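Local coordinates for DUF1611 domain-containing protein (Anabaena variabilis, PDB 2OBN), which is of unknown function but pairs a Rossmann-like domain with a P-loop domain, so it may bind nucleotides, at residues 236-241 and 280-285. The protein carries 2 engineered substitutions. Numbering follows the deposited sequence.
Sequences SLLHPG and PEVIRL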
# COMPACT_ATOMS: atom_id res chain seq x y z
N SER B 236 -2.31 -10.39 -4.22
CA SER B 236 -3.17 -10.73 -5.34
C SER B 236 -4.29 -9.72 -5.44
O SER B 236 -4.87 -9.34 -4.42
CB SER B 236 -3.82 -12.10 -5.13
OG SER B 236 -4.77 -12.33 -6.16
N LEU B 237 -4.63 -9.33 -6.66
CA LEU B 237 -5.76 -8.43 -6.87
C LEU B 237 -7.11 -9.12 -6.60
O LEU B 237 -8.14 -8.47 -6.70
CB LEU B 237 -5.73 -7.85 -8.29
CG LEU B 237 -4.55 -6.94 -8.64
CD1 LEU B 237 -4.65 -6.53 -10.10
CD2 LEU B 237 -4.50 -5.72 -7.75
N LEU B 238 -7.08 -10.42 -6.30
CA LEU B 238 -8.26 -11.22 -6.01
C LEU B 238 -8.45 -11.42 -4.51
O LEU B 238 -9.51 -11.86 -4.07
CB LEU B 238 -8.16 -12.59 -6.69
CG LEU B 238 -7.85 -12.61 -8.18
CD1 LEU B 238 -7.89 -14.02 -8.71
CD2 LEU B 238 -8.83 -11.71 -8.94
N HIS B 239 -7.42 -11.09 -3.73
CA HIS B 239 -7.47 -11.21 -2.29
C HIS B 239 -8.03 -9.91 -1.73
O HIS B 239 -7.50 -8.84 -2.03
CB HIS B 239 -6.07 -11.48 -1.77
CG HIS B 239 -6.01 -11.85 -0.33
ND1 HIS B 239 -6.48 -11.02 0.66
CD2 HIS B 239 -5.49 -12.93 0.29
CE1 HIS B 239 -6.27 -11.59 1.84
NE2 HIS B 239 -5.68 -12.75 1.64
N PRO B 240 -9.11 -9.98 -0.90
CA PRO B 240 -9.78 -8.78 -0.36
C PRO B 240 -8.98 -7.88 0.59
O PRO B 240 -9.41 -6.76 0.88
CB PRO B 240 -10.99 -9.36 0.39
CG PRO B 240 -10.59 -10.73 0.73
CD PRO B 240 -9.76 -11.21 -0.40
N GLY B 241 -7.86 -8.37 1.10
CA GLY B 241 -7.04 -7.59 2.03
C GLY B 241 -5.66 -7.21 1.53
O GLY B 241 -4.92 -6.53 2.24
N PRO B 280 -8.99 -16.14 -18.01
CA PRO B 280 -9.05 -15.04 -18.98
C PRO B 280 -9.47 -13.72 -18.33
O PRO B 280 -8.95 -12.67 -18.71
CB PRO B 280 -10.12 -15.51 -19.98
CG PRO B 280 -10.11 -16.95 -19.90
CD PRO B 280 -9.86 -17.26 -18.43
N GLU B 281 -10.38 -13.78 -17.37
CA GLU B 281 -10.80 -12.57 -16.63
C GLU B 281 -9.71 -12.03 -15.73
O GLU B 281 -9.55 -10.82 -15.61
CB GLU B 281 -12.10 -12.81 -15.82
CG GLU B 281 -13.35 -12.91 -16.68
CD GLU B 281 -13.55 -11.66 -17.50
OE1 GLU B 281 -13.60 -10.56 -16.90
OE2 GLU B 281 -13.62 -11.76 -18.74
N VAL B 282 -8.96 -12.93 -15.10
CA VAL B 282 -7.86 -12.53 -14.23
C VAL B 282 -6.76 -11.88 -15.09
O VAL B 282 -6.15 -10.89 -14.70
CB VAL B 282 -7.29 -13.74 -13.39
CG1 VAL B 282 -6.14 -13.29 -12.51
CG2 VAL B 282 -8.38 -14.40 -12.54
N ILE B 283 -6.50 -12.45 -16.27
CA ILE B 283 -5.50 -11.87 -17.20
C ILE B 283 -5.88 -10.44 -17.62
O ILE B 283 -5.03 -9.54 -17.61
CB ILE B 283 -5.32 -12.75 -18.45
CG1 ILE B 283 -4.58 -14.05 -18.05
CG2 ILE B 283 -4.57 -12.01 -19.55
CD1 ILE B 283 -4.80 -15.20 -19.01
N ARG B 284 -7.14 -10.25 -17.97
CA ARG B 284 -7.65 -8.93 -18.34
C ARG B 284 -7.50 -7.92 -17.17
O ARG B 284 -7.03 -6.80 -17.35
CB ARG B 284 -9.12 -9.04 -18.77
CG ARG B 284 -9.70 -7.78 -19.39
N LEU B 285 -7.87 -8.35 -15.96
CA LEU B 285 -7.71 -7.51 -14.78
C LEU B 285 -6.26 -7.01 -14.64
O LEU B 285 -6.02 -5.79 -14.64
CB LEU B 285 -8.14 -8.28 -13.52
CG LEU B 285 -7.82 -7.68 -12.14
CD1 LEU B 285 -8.52 -6.36 -11.94
CD2 LEU B 285 -8.19 -8.70 -11.07
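L285 reaches from its helix to both L237 and L238, the two middle residues of the type I turn from S236 to H239, and its CD2 methyl does most of the touching. CD2 of L285 lies 3.8 Å from CB of L237. The same methyl is 3.7 Å from CD2 of L238. With CG anti to the backbone N (chi1 169°), the L285 chain is carried out to where CD2 touches both leucines. L237 and L285 meet at a slant, whereas L238 and L285 run past each other in opposite senses. The fork of L238 serves two partners: its other methyl, CD1, meets CG2 of V282, three residues and about one turn earlier on the helix, at 3.9 Å. The short valine fits close to the helix in this buried, apolar junction, which no hydrogen bond crosses.

The turn is closed by the hydrogen bond from H239 N to S236 O. The S236 hydroxyl suits its place because OG accepts from L238 N at 3.0 Å, an ST turn, and also bonds to G159 O. G241 N donates to H239 ND1 in the ring plane, and NE2 is hydrogen-bonded to N270 OD1, which together hold the ring's rotation.

L238 and L285 also pack on G292 of the second subunit. The loop, between strand 228-231 and helix 245-252, thus packs on helix 279-291 within the P-loop domain, where V282 also touches L259 of strand 256-262.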